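Local coordinates for protein alanine glyoxylate transaminase (Thermococcus litoralis, PDB 2ZC0) that probably transfers the amino group of alanine to glyoxylate, working as a homodimer with pyridoxal 5'-phosphate as its cofactor, at residues A[83-88]-A[96-101]; A[89-94]-A[294-299]; A[133-138]-A[177-182]; A[318-321]-A[327-330]; A[356-361]-A[397-402]. All coordinates share one frame; numbering follows the deposited sequence.

Interaction 1 of 5, residues A[83-88]-A[96-101]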
# COMPACT_ATOMS: atom_id res chain seq x y z
N GLU A 83 -25.80 -27.05 8.85
CA GLU A 83 -25.48 -28.39 8.38
C GLU A 83 -23.97 -28.63 8.32
O GLU A 83 -23.50 -29.71 8.67
CB GLU A 83 -26.11 -28.66 7.02
CG GLU A 83 -27.57 -29.07 7.11
CD GLU A 83 -27.76 -30.42 7.79
OE1 GLU A 83 -28.79 -30.59 8.49
OE2 GLU A 83 -26.89 -31.31 7.63
N LEU A 84 -23.22 -27.62 7.89
CA LEU A 84 -21.76 -27.73 7.80
C LEU A 84 -21.16 -27.87 9.19
O LEU A 84 -20.17 -28.58 9.38
CB LEU A 84 -21.17 -26.51 7.12
CG LEU A 84 -21.30 -26.50 5.60
CD1 LEU A 84 -20.85 -25.17 5.03
CD2 LEU A 84 -20.46 -27.65 5.04
N ALA A 85 -21.75 -27.18 10.15
CA ALA A 85 -21.27 -27.24 11.51
C ALA A 85 -21.41 -28.67 12.05
O ALA A 85 -20.50 -29.19 12.69
CB ALA A 85 -22.05 -26.27 12.38
N ALA A 86 -22.55 -29.30 11.76
CA ALA A 86 -22.82 -30.67 12.19
C ALA A 86 -21.96 -31.63 11.40
O ALA A 86 -21.44 -32.61 11.93
CB ALA A 86 -24.30 -31.01 11.97
N PHE A 87 -21.82 -31.34 10.11
CA PHE A 87 -21.01 -32.16 9.23
C PHE A 87 -19.56 -32.14 9.68
O PHE A 87 -18.88 -33.16 9.61
CB PHE A 87 -21.12 -31.64 7.79
CG PHE A 87 -20.12 -32.25 6.85
CD1 PHE A 87 -18.98 -31.55 6.48
CD2 PHE A 87 -20.32 -33.52 6.32
CE1 PHE A 87 -18.06 -32.09 5.59
CE2 PHE A 87 -19.41 -34.08 5.43
CZ PHE A 87 -18.28 -33.37 5.06
N LEU A 88 -19.09 -30.99 10.14
CA LEU A 88 -17.70 -30.88 10.59
C LEU A 88 -17.49 -31.57 11.93
O LEU A 88 -16.45 -32.20 12.16
CB LEU A 88 -17.28 -29.41 10.67
CG LEU A 88 -16.61 -28.78 9.44
CD1 LEU A 88 -17.43 -29.09 8.20
CD2 LEU A 88 -16.45 -27.27 9.62
N VAL A 96 -17.66 -26.42 15.98
CA VAL A 96 -17.68 -25.01 15.61
C VAL A 96 -19.10 -24.48 15.52
O VAL A 96 -20.01 -25.20 15.13
CB VAL A 96 -17.02 -24.77 14.23
CG1 VAL A 96 -17.85 -25.44 13.15
CG2 VAL A 96 -16.92 -23.28 13.94
N SER A 97 -19.29 -23.22 15.87
CA SER A 97 -20.61 -22.61 15.80
C SER A 97 -20.96 -22.23 14.35
O SER A 97 -20.09 -21.86 13.57
CB SER A 97 -20.66 -21.35 16.67
OG SER A 97 -21.85 -20.62 16.40
N PRO A 98 -22.24 -22.33 13.98
CA PRO A 98 -22.66 -21.99 12.62
C PRO A 98 -22.41 -20.51 12.31
O PRO A 98 -22.33 -20.12 11.14
CB PRO A 98 -24.15 -22.33 12.61
CG PRO A 98 -24.23 -23.46 13.59
CD PRO A 98 -23.34 -22.97 14.72
N GLU A 99 -22.30 -19.71 13.36
CA GLU A 99 -22.07 -18.28 13.24
C GLU A 99 -20.64 -17.95 12.82
O GLU A 99 -20.39 -16.87 12.29
CB GLU A 99 -22.38 -17.58 14.57
CG GLU A 99 -23.83 -17.72 15.03
CD GLU A 99 -24.83 -17.32 13.95
OE1 GLU A 99 -25.80 -18.08 13.73
OE2 GLU A 99 -24.64 -16.26 13.31
N ASN A 100 -19.71 -18.87 13.05
CA ASN A 100 -18.31 -18.64 12.70
C ASN A 100 -17.94 -19.27 11.35
O ASN A 100 -16.77 -19.44 11.03
CB ASN A 100 -17.40 -19.19 13.80
CG ASN A 100 -17.52 -18.41 15.10
OD1 ASN A 100 -16.74 -17.52 15.38
ND2 ASN A 100 -18.51 -18.75 15.90
N ILE A 101 -18.96 -19.59 10.56
CA ILE A 101 -18.73 -20.18 9.26
C ILE A 101 -19.16 -19.19 8.19
O ILE A 101 -20.26 -18.67 8.23
CB ILE A 101 -19.53 -21.51 9.08
CG1 ILE A 101 -18.93 -22.60 9.98
CG2 ILE A 101 -19.53 -21.94 7.62
CD1 ILE A 101 -19.64 -23.96 9.86
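Ala85 and Pro98 bring the helix and the returning chain close together, their CA atoms only 5.5 Å apart, with Ala85 pointing its methyl at the loop. The unit is a helix-loop-strand connection of the aminotransferase fold: helix 78-91 ends, the chain doubles back past its last turns and enters strand 101-104 at the rim of the mixed sheet. Ala85 CB sits 3.6 Å from Val96 O and 3.8 Å from the ring atom Pro98 CG, so a small side chain lets the loop lie close to the helix backbone. Ile101, its CB directed toward the helix and its chain straight beyond CG1 (chi2 -179°), sets CD1 3.9 Å from Ala85 N and 4.0 Å from Leu84 CB. Farther along the helix, Leu88 CD2 meets Val96 CG1 at 4.2 Å. These groups continue into strand 256-259, where Trp257 takes Leu84 and Ile101, and Ile259 takes Leu88 and Val96. The side chains that meet are all apolar, touching backbone N and O only by packing. The loop fixes its own bend with an ST turn: Ser97 OG accepts from Glu99 N at 3.2 Å, with an N-H...O angle of 159°.

Interaction 2 of 5, residues A[89-94]-A[294-299]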
# COMPACT_ATOMS: atom_id res chain seq x y z
N LYS A 89 -18.46 -31.46 12.82
CA LYS A 89 -18.36 -32.07 14.13
C LYS A 89 -18.35 -33.59 14.02
O LYS A 89 -17.66 -34.28 14.78
CB LYS A 89 -19.51 -31.59 15.03
CG LYS A 89 -19.89 -32.53 16.16
CD LYS A 89 -20.87 -33.60 15.66
CE LYS A 89 -20.90 -34.85 16.54
NZ LYS A 89 -21.72 -35.93 15.92
N LYS A 90 -19.11 -34.12 13.07
CA LYS A 90 -19.19 -35.56 12.90
C LYS A 90 -18.03 -36.19 12.15
O LYS A 90 -17.38 -37.09 12.66
CB LYS A 90 -20.50 -35.93 12.19
CG LYS A 90 -20.69 -37.43 12.02
CD LYS A 90 -22.05 -37.76 11.43
CE LYS A 90 -22.19 -39.26 11.20
NZ LYS A 90 -23.51 -39.59 10.56
N TYR A 91 -17.77 -35.69 10.94
CA TYR A 91 -16.71 -36.24 10.10
C TYR A 91 -15.34 -35.57 10.10
O TYR A 91 -14.48 -35.95 9.31
CB TYR A 91 -17.19 -36.32 8.65
CG TYR A 91 -18.46 -37.11 8.47
CD1 TYR A 91 -19.67 -36.48 8.21
CD2 TYR A 91 -18.44 -38.51 8.55
CE1 TYR A 91 -20.84 -37.21 8.03
CE2 TYR A 91 -19.61 -39.25 8.38
CZ TYR A 91 -20.80 -38.60 8.12
OH TYR A 91 -21.95 -39.32 7.93
N ASP A 92 -15.13 -34.57 10.96
CA ASP A 92 -13.82 -33.90 11.00
C ASP A 92 -13.42 -33.45 12.41
O ASP A 92 -12.55 -32.59 12.57
CB ASP A 92 -13.82 -32.70 10.03
CG ASP A 92 -12.44 -32.45 9.40
OD1 ASP A 92 -11.68 -33.42 9.19
OD2 ASP A 92 -12.12 -31.28 9.08
N HIS A 93 -14.05 -34.05 13.43
CA HIS A 93 -13.76 -33.71 14.83
C HIS A 93 -13.76 -32.21 15.13
O HIS A 93 -12.99 -31.74 15.96
CB HIS A 93 -12.40 -34.27 15.26
CG HIS A 93 -12.44 -35.72 15.64
ND1 HIS A 93 -12.57 -36.73 14.72
CD2 HIS A 93 -12.40 -36.32 16.86
CE1 HIS A 93 -12.61 -37.89 15.34
NE2 HIS A 93 -12.51 -37.67 16.64
N LEU A 94 -14.62 -31.46 14.46
CA LEU A 94 -14.63 -30.03 14.69
C LEU A 94 -15.90 -29.51 15.33
O LEU A 94 -16.99 -29.60 14.76
CB LEU A 94 -14.36 -29.32 13.37
CG LEU A 94 -13.87 -27.88 13.48
CD1 LEU A 94 -12.72 -27.78 14.49
CD2 LEU A 94 -13.42 -27.42 12.10
N GLY A 294 -27.94 -37.26 3.73
CA GLY A 294 -26.92 -38.25 4.02
C GLY A 294 -26.17 -38.84 2.84
O GLY A 294 -25.68 -39.97 2.92
N TYR A 295 -26.07 -38.08 1.75
CA TYR A 295 -25.36 -38.55 0.56
C TYR A 295 -23.84 -38.54 0.71
O TYR A 295 -23.13 -39.08 -0.13
CB TYR A 295 -25.77 -37.72 -0.67
CG TYR A 295 -27.19 -37.99 -1.10
CD1 TYR A 295 -27.83 -37.19 -2.05
CD2 TYR A 295 -27.91 -39.05 -0.54
CE1 TYR A 295 -29.15 -37.43 -2.42
CE2 TYR A 295 -29.22 -39.30 -0.91
CZ TYR A 295 -29.84 -38.49 -1.84
OH TYR A 295 -31.15 -38.75 -2.16
N PHE A 296 -23.35 -37.91 1.77
CA PHE A 296 -21.91 -37.88 2.00
C PHE A 296 -21.51 -39.31 2.37
O PHE A 296 -20.46 -39.80 1.96
CB PHE A 296 -21.55 -36.94 3.15
CG PHE A 296 -20.07 -36.89 3.45
CD1 PHE A 296 -19.18 -36.42 2.49
CD2 PHE A 296 -19.57 -37.33 4.67
CE1 PHE A 296 -17.81 -36.40 2.74
CE2 PHE A 296 -18.20 -37.31 4.93
CZ PHE A 296 -17.32 -36.84 3.96
N GLU A 297 -22.38 -39.96 3.14
CA GLU A 297 -22.15 -41.33 3.57
C GLU A 297 -22.41 -42.27 2.41
O GLU A 297 -21.56 -43.08 2.03
CB GLU A 297 -23.09 -41.69 4.72
CG GLU A 297 -22.41 -42.10 6.01
CD GLU A 297 -22.92 -43.45 6.52
OE1 GLU A 297 -22.83 -43.69 7.75
OE2 GLU A 297 -23.39 -44.26 5.70
N LYS A 298 -23.60 -42.13 1.83
CA LYS A 298 -24.04 -42.97 0.73
C LYS A 298 -23.27 -42.90 -0.58
O LYS A 298 -23.13 -43.91 -1.26
CB LYS A 298 -25.53 -42.72 0.46
CG LYS A 298 -26.09 -43.56 -0.69
CD LYS A 298 -27.60 -43.48 -0.76
CE LYS A 298 -28.16 -44.42 -1.82
NZ LYS A 298 -29.65 -44.56 -1.74
N TYR A 299 -22.76 -41.73 -0.95
CA TYR A 299 -22.06 -41.62 -2.23
C TYR A 299 -20.57 -41.33 -2.18
O TYR A 299 -19.84 -41.73 -3.09
CB TYR A 299 -22.74 -40.58 -3.12
CG TYR A 299 -24.13 -40.96 -3.54
CD1 TYR A 299 -25.24 -40.48 -2.86
CD2 TYR A 299 -24.33 -41.83 -4.61
CE1 TYR A 299 -26.53 -40.85 -3.24
CE2 TYR A 299 -25.60 -42.21 -5.00
CZ TYR A 299 -26.70 -41.72 -4.31
OH TYR A 299 -27.97 -42.10 -4.70
O HOH W 1 -23.58 -38.71 5.94
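Tyr91, in the last turn of helix 78-91, presents one ring face to the edge of Phe296 in the first turn of helix 295-322, a T-shaped aromatic pair joining two helices distant in sequence. The evidence is a centroid separation of 4.8 Å with the ring planes at 64°. Phe296 leads with two edge atoms: its CE2 lies 3.6 Å from Tyr91 CG. Its CD2 is equally near Tyr91 CE1, so the edge spans one side of the tyrosine ring. Phe296 gets there because its CG is anti to the backbone N (chi1 179°). Phe87 and His300 also pack on the phenylalanine ring, making the pair part of a larger aromatic cluster.

Aliphatic carbons also touch the tyrosine. Lys90 CG lies over the centre of the opposite face of Tyr91, and Glu297 CG meets the hydroxyl, 3.4 Å from Tyr91 OH, its side chain crossing the tyrosine at about a right angle.

Backbone geometry sets the start of the second helix. Gly294, at positive phi, closes the preceding helix in a Schellman motif and occupies the N-cap position of the next one, where its O accepts from Lys298 N.

Polar bonds gather at the tyrosine hydroxyl. Lys90 NZ donates to Tyr91 OH at 3.1 Å along an extended chain. A water lies 2.6 Å from the same Tyr91 OH and accepts a weak bond from Glu297 N, its oxygen 3.3 Å from that nitrogen.

Interaction 3 of 5, residues A[133-138]-A[177-182]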
# COMPACT_ATOMS: atom_id res chain seq x y z
N ILE A 133 0.46 -23.65 -5.36
CA ILE A 133 0.78 -22.43 -6.10
C ILE A 133 -0.27 -21.33 -6.08
O ILE A 133 0.08 -20.16 -6.01
CB ILE A 133 1.14 -22.69 -7.58
CG1 ILE A 133 0.31 -23.84 -8.14
CG2 ILE A 133 2.60 -22.98 -7.69
CD1 ILE A 133 -1.12 -23.50 -8.38
N ASN A 134 -1.54 -21.68 -6.16
CA ASN A 134 -2.53 -20.64 -6.16
C ASN A 134 -2.55 -19.82 -4.89
O ASN A 134 -2.81 -18.63 -4.94
CB ASN A 134 -3.90 -21.18 -6.50
CG ASN A 134 -4.19 -21.04 -7.97
OD1 ASN A 134 -3.29 -21.17 -8.80
ND2 ASN A 134 -5.43 -20.75 -8.32
N THR A 135 -2.22 -20.44 -3.76
CA THR A 135 -2.20 -19.67 -2.53
C THR A 135 -0.98 -18.77 -2.51
O THR A 135 -1.05 -17.62 -2.06
CB THR A 135 -2.23 -20.57 -1.31
OG1 THR A 135 -3.41 -21.37 -1.34
CG2 THR A 135 -2.22 -19.75 -0.02
N LEU A 136 0.14 -19.26 -3.03
CA LEU A 136 1.37 -18.46 -3.04
C LEU A 136 1.16 -17.24 -3.95
O LEU A 136 1.57 -16.12 -3.63
CB LEU A 136 2.56 -19.30 -3.54
CG LEU A 136 2.94 -20.55 -2.71
CD1 LEU A 136 4.16 -21.23 -3.34
CD2 LEU A 136 3.25 -20.16 -1.27
N LEU A 137 0.53 -17.47 -5.10
CA LEU A 137 0.23 -16.43 -6.08
C LEU A 137 -0.77 -15.44 -5.45
O LEU A 137 -0.59 -14.23 -5.53
CB LEU A 137 -0.35 -17.08 -7.35
CG LEU A 137 0.45 -17.17 -8.67
CD1 LEU A 137 1.94 -17.13 -8.44
CD2 LEU A 137 0.03 -18.40 -9.43
N ALA A 138 -1.81 -15.97 -4.82
CA ALA A 138 -2.83 -15.12 -4.19
C ALA A 138 -2.21 -14.20 -3.16
O ALA A 138 -2.49 -13.00 -3.16
CB ALA A 138 -3.92 -15.98 -3.54
N LEU A 177 1.55 -14.78 10.00
CA LEU A 177 0.75 -15.92 9.60
C LEU A 177 1.57 -17.09 9.09
O LEU A 177 2.69 -16.92 8.57
CB LEU A 177 -0.24 -15.53 8.49
CG LEU A 177 -1.11 -14.28 8.63
CD1 LEU A 177 -1.81 -13.99 7.29
CD2 LEU A 177 -2.13 -14.47 9.74
N ILE A 178 0.98 -18.26 9.22
CA ILE A 178 1.57 -19.50 8.74
C ILE A 178 0.42 -20.19 8.03
O ILE A 178 -0.62 -20.42 8.64
CB ILE A 178 2.02 -20.41 9.89
CG1 ILE A 178 3.26 -19.83 10.57
CG2 ILE A 178 2.28 -21.81 9.35
CD1 ILE A 178 3.73 -20.68 11.75
N TYR A 179 0.60 -20.46 6.75
CA TYR A 179 -0.38 -21.15 5.92
C TYR A 179 0.11 -22.59 5.80
O TYR A 179 1.27 -22.82 5.41
CB TYR A 179 -0.47 -20.50 4.54
CG TYR A 179 -1.23 -21.30 3.48
CD1 TYR A 179 -0.55 -21.91 2.43
CD2 TYR A 179 -2.61 -21.45 3.54
CE1 TYR A 179 -1.23 -22.65 1.46
CE2 TYR A 179 -3.31 -22.20 2.56
CZ TYR A 179 -2.59 -22.79 1.53
OH TYR A 179 -3.24 -23.54 0.56
N THR A 180 -0.76 -23.55 6.12
CA THR A 180 -0.41 -24.96 6.06
C THR A 180 -1.55 -25.83 5.54
O THR A 180 -2.73 -25.52 5.75
CB THR A 180 0.04 -25.48 7.45
OG1 THR A 180 0.21 -26.90 7.42
CG2 THR A 180 -1.00 -25.13 8.51
N ILE A 181 -1.19 -26.91 4.86
CA ILE A 181 -2.13 -27.89 4.31
C ILE A 181 -1.70 -29.21 4.97
O ILE A 181 -1.02 -30.03 4.35
CB ILE A 181 -1.96 -28.01 2.78
CG1 ILE A 181 -1.90 -26.61 2.14
CG2 ILE A 181 -3.10 -28.85 2.19
CD1 ILE A 181 -1.52 -26.59 0.67
N PRO A 182 -2.09 -29.43 6.23
CA PRO A 182 -1.74 -30.64 6.99
C PRO A 182 -2.07 -31.99 6.35
O PRO A 182 -1.22 -32.88 6.34
CB PRO A 182 -2.48 -30.44 8.32
CG PRO A 182 -2.55 -28.93 8.45
CD PRO A 182 -2.94 -28.53 7.05
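Thr135 lays its methyl over the ring of Tyr179: CG2 stands 3.4 Å from the ring centroid and 14° off the normal, a CH-pi contact close to the middle of the face. The pair joins helix 133-140 to strand 175-180 of the central sheet, in the cofactor-binding part of the aminotransferase fold. With Thr135 CG2 anti to its own nitrogen, OG1 takes the place beside that nitrogen (chi1 -60°), and one side chain makes two contacts. CG2 covers the ring while OG1 reaches its rim and donates a weak hydrogen bond to Tyr179 OH at 2.9 Å. The stronger polar partner of the phenol is Asp214, through OD1. Asp214 belongs to the pocket of the bound pyridoxamine phosphate and probably holds the pyridine nitrogen, as the equivalent aspartate does in relatives. Tyr179 and Ile181 themselves touch the cofactor, and Leu111 of helix 106-118 packs on both Thr135 and Tyr179. Along the helix, Asn134 and Ala138 pack on Gln273 and Pro274 of the second subunit. A phenylalanine in place of Tyr179 would probably keep the methyl contact but leave Asp214 OD1 and Thr135 OG1 without their shared hydroxyl partner. The buried phenol oxygen is thus shared between Asp214 OD1 and, weakly, Thr135 OG1; Thr135 is a second-shell residue behind the cofactor-contacting Tyr179, an arrangement likely to limit how the ring and the carboxylate can turn.

Interaction 4 of 5, residues A[318-321]-A[327-330]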
# COMPACT_ATOMS: atom_id res chain seq x y z
N ALA A 318 1.47 -48.90 -10.47
CA ALA A 318 2.06 -48.67 -11.78
C ALA A 318 3.44 -48.03 -11.66
O ALA A 318 4.37 -48.43 -12.34
CB ALA A 318 1.14 -47.79 -12.61
N LEU A 319 3.55 -47.03 -10.78
CA LEU A 319 4.82 -46.33 -10.60
C LEU A 319 5.92 -47.24 -10.06
O LEU A 319 7.01 -47.29 -10.62
CB LEU A 319 4.63 -45.13 -9.66
CG LEU A 319 4.08 -43.84 -10.28
CD1 LEU A 319 3.65 -42.89 -9.18
CD2 LEU A 319 5.15 -43.20 -11.16
N GLU A 320 5.61 -47.95 -8.98
CA GLU A 320 6.59 -48.84 -8.35
C GLU A 320 6.96 -49.99 -9.28
O GLU A 320 8.06 -50.54 -9.19
CB GLU A 320 6.02 -49.37 -7.03
CG GLU A 320 7.02 -49.38 -5.89
CD GLU A 320 6.42 -48.87 -4.58
OE1 GLU A 320 5.28 -49.29 -4.24
OE2 GLU A 320 7.08 -48.07 -3.88
N ASN A 321 6.05 -50.33 -10.19
CA ASN A 321 6.26 -51.40 -11.15
C ASN A 321 7.09 -50.98 -12.36
O ASN A 321 7.92 -51.74 -12.85
CB ASN A 321 4.91 -51.95 -11.62
CG ASN A 321 5.04 -52.98 -12.72
OD1 ASN A 321 6.13 -53.50 -12.97
ND2 ASN A 321 3.92 -53.30 -13.38
N GLU A 327 12.24 -41.79 -7.01
CA GLU A 327 11.62 -41.48 -5.73
C GLU A 327 10.34 -40.67 -5.96
O GLU A 327 10.26 -39.77 -6.81
CB GLU A 327 12.62 -40.73 -4.80
CG GLU A 327 12.92 -41.40 -3.41
CD GLU A 327 13.96 -42.55 -3.46
OE1 GLU A 327 14.85 -42.49 -4.33
OE2 GLU A 327 13.88 -43.50 -2.61
N PHE A 328 9.30 -41.04 -5.23
CA PHE A 328 8.01 -40.37 -5.32
C PHE A 328 7.21 -40.60 -4.05
O PHE A 328 7.35 -41.63 -3.38
CB PHE A 328 7.24 -40.85 -6.55
CG PHE A 328 7.19 -42.35 -6.70
CD1 PHE A 328 6.21 -43.10 -6.06
CD2 PHE A 328 8.11 -43.00 -7.52
CE1 PHE A 328 6.14 -44.48 -6.23
CE2 PHE A 328 8.06 -44.38 -7.70
CZ PHE A 328 7.07 -45.12 -7.05
N THR A 329 6.39 -39.63 -3.70
CA THR A 329 5.59 -39.68 -2.49
C THR A 329 4.52 -40.76 -2.50
O THR A 329 3.99 -41.14 -3.55
CB THR A 329 4.92 -38.30 -2.21
OG1 THR A 329 3.99 -37.98 -3.25
CG2 THR A 329 5.98 -37.20 -2.13
N LYS A 330 4.20 -41.25 -1.30
CA LYS A 330 3.18 -42.27 -1.11
C LYS A 330 2.12 -41.63 -0.21
O LYS A 330 2.20 -41.73 1.02
CB LYS A 330 3.76 -43.49 -0.41
CG LYS A 330 5.06 -44.01 -0.99
CD LYS A 330 4.87 -44.56 -2.39
CE LYS A 330 6.06 -45.43 -2.78
NZ LYS A 330 7.36 -44.69 -2.69
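The loop between the end of helix 295-322 and strand 336-340, in the C-terminal small domain of the aminotransferase fold, is closed by Leu319 lying against Phe328. Leu319 CB sits over one face of the phenylalanine, 4.0 Å from the ring centroid and 28° off the normal, a CH-pi contact. Its nearest ring atom is Phe328 CZ at 3.6 Å. Over the same face, toward the rim, Leu319 CD1 comes 4.0 Å from Phe328 CD1, so two leucine carbons lie over that face. Phe328 CG sits in the crowded position between backbone N and carbonyl carbon (chi1 48°), which swings the ring out toward the helix. Phe339 of strand 336-340 touches both side chains, and Ile394 of helix 389-404 adds to the packing on Leu319. Replacing Phe328 by an alanine would probably open a gap beside Leu319 and leave Phe339 without part of its packing.

At the exposed margin, Glu320 and Lys330 cross at about a right angle in a salt bridge. Glu320 OE2 meets the methylene Lys330 CE at 3.0 Å, with Lys330 NZ farther from that oxygen at 3.6 Å, which is why the ion pair is long. The lysine, bent at chi2 and chi4, also turns NZ back to donate to Phe328 O at 3.1 Å. Such a surface pair is likely to contribute modestly beside the apolar core, while the bond to its own loop limits where Lys330 NZ can go.

Interaction 5 of 5, residues A[356-361]-A[397-402]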
# COMPACT_ATOMS: atom_id res chain seq x y z
N GLU A 356 3.71 -33.51 -25.70
CA GLU A 356 3.89 -33.50 -27.15
C GLU A 356 4.08 -34.87 -27.78
O GLU A 356 3.43 -35.20 -28.78
CB GLU A 356 5.08 -32.62 -27.52
CG GLU A 356 4.83 -31.13 -27.43
CD GLU A 356 6.03 -30.32 -27.88
OE1 GLU A 356 6.60 -30.65 -28.95
OE2 GLU A 356 6.41 -29.37 -27.16
N ARG A 357 4.97 -35.67 -27.20
CA ARG A 357 5.27 -36.99 -27.73
C ARG A 357 4.31 -38.11 -27.32
O ARG A 357 3.91 -38.91 -28.16
CB ARG A 357 6.71 -37.37 -27.35
CG ARG A 357 7.72 -36.29 -27.73
CD ARG A 357 9.14 -36.63 -27.31
NE ARG A 357 9.70 -37.73 -28.08
CZ ARG A 357 10.98 -38.11 -28.02
NH1 ARG A 357 11.40 -39.12 -28.76
NH2 ARG A 357 11.83 -37.46 -27.23
N GLU A 358 3.93 -38.16 -26.05
CA GLU A 358 3.03 -39.21 -25.60
C GLU A 358 1.58 -38.77 -25.41
O GLU A 358 0.67 -39.60 -25.32
CB GLU A 358 3.54 -39.82 -24.28
CG GLU A 358 4.96 -40.39 -24.33
CD GLU A 358 5.14 -41.50 -25.36
OE1 GLU A 358 4.24 -42.35 -25.49
OE2 GLU A 358 6.20 -41.52 -26.03
N GLY A 359 1.35 -37.46 -25.36
CA GLY A 359 -0.01 -36.98 -25.19
C GLY A 359 -0.55 -37.14 -23.77
O GLY A 359 -1.75 -37.32 -23.58
N VAL A 360 0.34 -37.09 -22.78
CA VAL A 360 -0.06 -37.20 -21.38
C VAL A 360 0.27 -35.88 -20.70
O VAL A 360 1.37 -35.36 -20.86
CB VAL A 360 0.69 -38.34 -20.64
CG1 VAL A 360 0.23 -38.43 -19.19
CG2 VAL A 360 0.44 -39.67 -21.34
N VAL A 361 -0.69 -35.34 -19.95
CA VAL A 361 -0.48 -34.06 -19.28
C VAL A 361 -0.18 -34.16 -17.78
O VAL A 361 -0.90 -34.82 -17.04
CB VAL A 361 -1.73 -33.14 -19.42
CG1 VAL A 361 -1.41 -31.78 -18.88
CG2 VAL A 361 -2.16 -33.06 -20.88
N LEU A 397 4.76 -42.25 -19.43
CA LEU A 397 5.62 -41.38 -18.64
C LEU A 397 6.96 -42.07 -18.40
O LEU A 397 8.02 -41.44 -18.46
CB LEU A 397 4.94 -41.05 -17.30
CG LEU A 397 5.68 -40.32 -16.17
CD1 LEU A 397 6.54 -41.30 -15.40
CD2 LEU A 397 6.52 -39.18 -16.73
N ALA A 398 6.89 -43.37 -18.13
CA ALA A 398 8.08 -44.18 -17.88
C ALA A 398 8.90 -44.28 -19.16
O ALA A 398 10.13 -44.27 -19.12
CB ALA A 398 7.67 -45.58 -17.40
N LYS A 399 8.21 -44.38 -20.29
CA LYS A 399 8.84 -44.48 -21.60
C LYS A 399 9.75 -43.27 -21.86
O LYS A 399 10.92 -43.43 -22.21
CB LYS A 399 7.77 -44.57 -22.69
CG LYS A 399 8.30 -44.64 -24.12
CD LYS A 399 7.18 -44.48 -25.15
CE LYS A 399 7.73 -44.46 -26.58
NZ LYS A 399 6.68 -44.17 -27.59
N LEU A 400 9.22 -42.06 -21.68
CA LEU A 400 10.01 -40.85 -21.90
C LEU A 400 11.08 -40.71 -20.82
O LEU A 400 12.15 -40.17 -21.06
CB LEU A 400 9.12 -39.62 -21.88
CG LEU A 400 9.41 -38.53 -22.92
CD1 LEU A 400 8.73 -37.25 -22.46
CD2 LEU A 400 10.91 -38.30 -23.07
N TYR A 401 10.76 -41.20 -19.62
CA TYR A 401 11.67 -41.14 -18.48
C TYR A 401 12.99 -41.82 -18.84
O TYR A 401 14.05 -41.20 -18.80
CB TYR A 401 11.06 -41.84 -17.26
CG TYR A 401 11.89 -41.71 -16.00
CD1 TYR A 401 11.76 -40.60 -15.16
CD2 TYR A 401 12.81 -42.69 -15.65
CE1 TYR A 401 12.52 -40.48 -14.00
CE2 TYR A 401 13.58 -42.58 -14.49
CZ TYR A 401 13.43 -41.47 -13.67
OH TYR A 401 14.19 -41.37 -12.52
N LYS A 402 12.91 -43.10 -19.17
CA LYS A 402 14.10 -43.85 -19.52
C LYS A 402 14.62 -43.50 -20.91
O LYS A 402 15.77 -43.79 -21.23
CB LYS A 402 13.85 -45.36 -19.38
CG LYS A 402 14.06 -45.89 -17.95
CD LYS A 402 15.35 -45.31 -17.34
CE LYS A 402 15.80 -46.05 -16.08
NZ LYS A 402 16.42 -47.38 -16.38
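Arg357, in the last turn of helix 347-357, comes alongside Leu400 of helix 389-404, its NH2 4.3 Å from Leu400 CD2. Its strongest polar partner is elsewhere: the same NH2 forms salt bridges with Glu353, one turn earlier on its own helix, and with Glu403, farther along helix 389-404. The leucine methyl therefore lies beside a guanidinium tied to both helices.

Glu358 carries the ionic link of the contact. Its CG lies anti to the carbonyl carbon (chi1 -57°), and a bend at chi2 folds the carboxylate against Lys399, which comes in straight, all its torsions near 180°. Lys399 NZ donates to Glu358 OE2 at 3.1 Å, OE2 accepting through its syn lone pair, on the side of the other oxygen. The two side chains cross at about a right angle, so the methylenes meet the carboxylate too: Lys399 CD is 3.2 Å from Glu358 OE2. The other oxygen, OE1, forms a salt bridge with Lys396, one turn earlier on helix 389-404.

Gly359 leaves the helix at positive phi, 75°, turning the chain into strand 360-361. Val360 points toward helix 389-404 and packs on Leu354, which also meets Leu397. Val361 pairs through its backbone with Ile37 of strand 37-38 and with Leu39 just after it.

With both oxygens of Glu358 held by lysines, and Arg357 held by two glutamates, each central charge has two partners of opposite sign. The ionic links run both within and between the two helical segments, and losing one partner would probably not leave the central charge alone.

Interactions 1 and 2 both use helix 78-91 and touch one another, Phe87 packing on Phe296, yet differ in chemistry: the first is a buried apolar contact closing a local loop, the second an aromatic pair with a hydrated, partly exposed polar edge. Interaction 3 is the most central, its centre about 9 Å from the centre of the chain, and the only one of the five that reaches the cofactor. Interactions 4 and 5 lie in the small domain, their centres about 16 Å apart, and each combines a salt bridge at the surface with apolar neighbours. Helix 295-322 runs from interaction 2 to interaction 4, while helix 389-404 supplies a segment of interaction 5 and packs behind interaction 4.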